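Long-range contacts in periplasmic binding protein (Sulfurospirillum deleyianum, PDB 4PAG), which probably captures a small solute in the periplasm for an ABC transporter and holds a histidine between its lobes: residues 170-174 / 199-203; 226-230 / 249-253. All coordinates share one frame; numbering follows the deposited sequence.

Both contacts are built on one four-stranded parallel sheet, in which strands 172-176 and 229-232 are neighbours. Contact 1 (170-174 / 199-203) adds the outermost strand 201-202 to one side of strand 172-176; contact 2 (226-230 / 249-253) sets the start of helix 251-254 against the segment leading into strand 229-232. Both are mainly buried, but the chemistry differs: contact 1 is a strand pair held by direct backbone hydrogen bonds, whereas contact 2 is a smaller apolar packing with a single water bridge and exposed residues, Glu228 and Lys251, at its border. The two touch where Lys172 N lies 2.8 Å from Glu228 OE2 and Tyr174 N lies 3.1 Å from Val229 O, both probable hydrogen bonds.

Contact 1: 170-174 / 199-203; sequences RTKVY and GGNLV
Lys172 and Val173 pair with Asn201 and Leu202 as adjacent parallel strands, joined through helix 193-197 in a beta-alpha-beta crossover of the parallel sheet. The backbone of Asn201 bonds to the residues on either side of Lys172: its N donates to Thr171 O (2.9 Å, nearly straight at 174°), and its O accepts from Val173 N at 3.0 Å. Val203 N then donates to Val173 O at 3.1 Å, less straight at 152°.

Before the strand, Arg170 runs past the carbonyl oxygen of Gly199, the glycine that ends the helix in a Schellman motif. Arg170 CB lies 3.7 Å from Gly199 O, CG follows somewhat farther off, and the bend at chi2 (-80°) brings CD to 3.2 Å from this oxygen. Beyond it NE bonds to Ile165 O, while Tyr289 OH hydrogen-bonds to Gly199 O.

On one face of the sheet Val173 CG1 lies alongside Leu202 CD2. On the other, the Lys172 stem runs beside the Asn201 amide, whose OD1 is hydrogen-bonded to Lys205 NZ, before NZ of Lys172 turns off to the carbonyls of Tyr225 and Asp226. Farther along, Val203 CG2 approaches the edge of the Tyr174 ring, 3.8 Å from CD1, and Val203 CG1 rests on Lys172 CB. Both Val203 methyls also pack against Val173 O, CG2 at 3.6 Å. An alanine in place of Val203 would remove both branches and would probably leave a gap beside the Tyr174 ring and Val173 O. At the opposite end of the pair, a water donates to Arg170 O at 2.7 Å and accepts from Asn201 ND2.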
# COMPACT_ATOMS: atom_id res chain seq x y z
N ARG A 170 0.24 24.05 -2.83
CA ARG A 170 0.06 22.66 -2.43
C ARG A 170 -0.66 22.58 -1.09
O ARG A 170 -0.33 23.29 -0.15
CB ARG A 170 1.40 21.93 -2.34
CG ARG A 170 2.17 21.87 -3.66
CD ARG A 170 1.64 20.78 -4.55
NE ARG A 170 2.24 20.77 -5.89
CZ ARG A 170 3.22 19.96 -6.30
NH1 ARG A 170 3.77 19.07 -5.49
NH2 ARG A 170 3.65 20.04 -7.55
N THR A 171 -1.64 21.68 -1.00
CA THR A 171 -2.49 21.56 0.18
C THR A 171 -1.71 20.98 1.36
O THR A 171 -1.14 19.91 1.25
CB THR A 171 -3.70 20.66 -0.14
OG1 THR A 171 -4.43 21.22 -1.23
CG2 THR A 171 -4.64 20.50 1.06
N LYS A 172 -1.71 21.68 2.50
CA LYS A 172 -1.09 21.15 3.71
C LYS A 172 -1.93 20.01 4.27
O LYS A 172 -3.15 20.14 4.46
CB LYS A 172 -0.93 22.25 4.77
CG LYS A 172 0.06 23.34 4.37
CD LYS A 172 -0.11 24.59 5.22
CE LYS A 172 0.28 24.36 6.67
NZ LYS A 172 -0.18 25.49 7.54
N VAL A 173 -1.28 18.87 4.54
CA VAL A 173 -1.98 17.69 5.01
C VAL A 173 -1.25 17.07 6.22
O VAL A 173 -0.02 16.99 6.26
CB VAL A 173 -2.20 16.66 3.86
CG1 VAL A 173 -0.90 16.27 3.17
CG2 VAL A 173 -2.92 15.41 4.36
N TYR A 174 -2.05 16.65 7.20
CA TYR A 174 -1.58 15.91 8.36
C TYR A 174 -2.10 14.49 8.27
O TYR A 174 -3.30 14.27 8.11
CB TYR A 174 -2.06 16.57 9.66
CG TYR A 174 -1.67 15.80 10.90
CD1 TYR A 174 -0.33 15.66 11.25
CD2 TYR A 174 -2.63 15.19 11.70
CE1 TYR A 174 0.04 14.94 12.37
CE2 TYR A 174 -2.27 14.47 12.83
CZ TYR A 174 -0.93 14.35 13.16
OH TYR A 174 -0.54 13.66 14.26
N GLY A 199 0.29 15.25 -4.35
CA GLY A 199 0.49 16.70 -4.32
C GLY A 199 0.31 17.34 -2.95
O GLY A 199 0.09 18.54 -2.85
N GLY A 200 0.42 16.54 -1.90
CA GLY A 200 0.30 17.05 -0.55
C GLY A 200 1.58 17.69 -0.04
O GLY A 200 2.68 17.28 -0.41
N ASN A 201 1.41 18.70 0.80
CA ASN A 201 2.49 19.26 1.60
C ASN A 201 2.37 18.67 3.00
O ASN A 201 1.61 19.17 3.86
CB ASN A 201 2.39 20.79 1.59
CG ASN A 201 3.46 21.45 2.43
OD1 ASN A 201 4.22 20.80 3.12
ND2 ASN A 201 3.50 22.77 2.36
N LEU A 202 3.09 17.58 3.22
CA LEU A 202 3.01 16.85 4.48
C LEU A 202 3.64 17.69 5.60
O LEU A 202 4.80 18.08 5.51
CB LEU A 202 3.71 15.51 4.35
CG LEU A 202 2.90 14.41 3.68
CD1 LEU A 202 3.80 13.29 3.19
CD2 LEU A 202 1.86 13.86 4.67
N VAL A 203 2.88 17.96 6.66
CA VAL A 203 3.29 18.99 7.61
C VAL A 203 4.48 18.64 8.52
O VAL A 203 5.19 19.54 8.96
CB VAL A 203 2.12 19.49 8.47
CG1 VAL A 203 1.12 20.21 7.58
CG2 VAL A 203 1.45 18.36 9.24
O HOH W 1 1.99 24.34 0.63

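Contact 2: 226-230 / 249-253; sequences DPEVI and VLKAV
The carboxylate of Asp226 meets the other segment through one oxygen, OD1, which lies 4.1 Å from Lys251 CG. This is a loose approach to the lysine stem and no ion pair, since Lys251 NZ is 7.1 Å from Asp226 OD1. The next flat groups, the peptides of Pro227 and Glu228, offer their carbonyl oxygens to the methyl of Ala252: CB sits 3.6 Å from Pro227 O and 3.5 Å from Glu228 O.

A water fills in the polar part, donating to Pro227 O at 2.6 Å and accepting from Ala252 N at 3.0 Å. It thereby satisfies an N-H in the first turn of the helix, where Leu250 is the N-cap residue. In Ile230, chi1 (-64°) sets CG1 anti to the carbonyl carbon and the extended chi2 (168°) carries CD1 on to Leu250 CD1 (3.9 Å) and Ala252 CB (4.0 Å); the Ile230 and Leu250 side chains cross at about a right angle.

The contact thus seats helix 251-254 on strand 229-232. Leu250 also packs on Ile222 of helix 219-225, Ile230 reaches Ala176 of strand 172-176, and the Ile230 backbone bonds to Lys257 and to Tyr259 of strand 258-260.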
# COMPACT_ATOMS: atom_id res chain seq x y z
N ASP A 226 -1.37 23.46 11.54
CA ASP A 226 -2.52 24.06 10.86
C ASP A 226 -2.83 23.38 9.51
O ASP A 226 -2.86 24.04 8.46
CB ASP A 226 -2.26 25.57 10.68
CG ASP A 226 -3.46 26.33 10.11
OD1 ASP A 226 -4.61 25.92 10.35
OD2 ASP A 226 -3.25 27.36 9.42
N PRO A 227 -3.04 22.06 9.52
CA PRO A 227 -3.28 21.41 8.23
C PRO A 227 -4.60 21.85 7.60
O PRO A 227 -5.55 22.21 8.32
CB PRO A 227 -3.31 19.92 8.58
CG PRO A 227 -3.80 19.89 9.99
CD PRO A 227 -3.16 21.10 10.64
N GLU A 228 -4.66 21.83 6.28
CA GLU A 228 -5.89 22.12 5.55
C GLU A 228 -6.75 20.87 5.43
O GLU A 228 -7.98 20.95 5.45
CB GLU A 228 -5.58 22.69 4.17
CG GLU A 228 -4.81 24.00 4.24
CD GLU A 228 -4.20 24.40 2.91
OE1 GLU A 228 -4.94 24.95 2.07
OE2 GLU A 228 -2.99 24.17 2.71
N VAL A 229 -6.09 19.72 5.29
CA VAL A 229 -6.76 18.43 5.22
C VAL A 229 -6.12 17.45 6.21
O VAL A 229 -4.90 17.45 6.39
CB VAL A 229 -6.71 17.84 3.79
CG1 VAL A 229 -7.20 16.40 3.77
CG2 VAL A 229 -7.54 18.68 2.82
N ILE A 230 -6.94 16.63 6.84
CA ILE A 230 -6.45 15.57 7.70
C ILE A 230 -6.89 14.22 7.15
O ILE A 230 -8.07 13.98 6.91
CB ILE A 230 -6.91 15.74 9.17
CG1 ILE A 230 -6.32 17.02 9.77
CG2 ILE A 230 -6.49 14.51 9.98
CD1 ILE A 230 -6.94 17.44 11.09
N VAL A 249 -10.73 23.45 17.32
CA VAL A 249 -9.77 24.53 17.07
C VAL A 249 -9.17 24.47 15.65
O VAL A 249 -8.77 25.49 15.10
CB VAL A 249 -8.63 24.55 18.12
CG1 VAL A 249 -7.77 23.29 18.06
CG2 VAL A 249 -7.76 25.77 17.93
N LEU A 250 -9.12 23.27 15.07
CA LEU A 250 -8.51 23.08 13.77
C LEU A 250 -9.44 23.48 12.63
O LEU A 250 -10.60 23.05 12.59
CB LEU A 250 -8.11 21.62 13.60
CG LEU A 250 -7.06 21.07 14.57
CD1 LEU A 250 -6.86 19.58 14.35
CD2 LEU A 250 -5.73 21.80 14.41
N LYS A 251 -8.93 24.26 11.68
CA LYS A 251 -9.73 24.68 10.52
C LYS A 251 -10.17 23.47 9.68
O LYS A 251 -11.27 23.46 9.14
CB LYS A 251 -8.96 25.68 9.65
CG LYS A 251 -8.53 26.96 10.36
CD LYS A 251 -9.64 28.02 10.44
CE LYS A 251 -9.10 29.31 11.06
NZ LYS A 251 -10.08 30.45 11.14
N ALA A 252 -9.32 22.45 9.56
CA ALA A 252 -9.70 21.25 8.82
C ALA A 252 -10.95 20.62 9.43
O ALA A 252 -11.81 20.12 8.71
CB ALA A 252 -8.55 20.24 8.80
N VAL A 253 -11.05 20.67 10.76
CA VAL A 253 -12.19 20.08 11.47
C VAL A 253 -13.44 20.94 11.25
O VAL A 253 -14.52 20.41 10.97
CB VAL A 253 -11.88 19.87 12.97
CG1 VAL A 253 -13.14 19.51 13.75
CG2 VAL A 253 -10.82 18.79 13.13
O HOH W 2 -6.53 22.35 10.73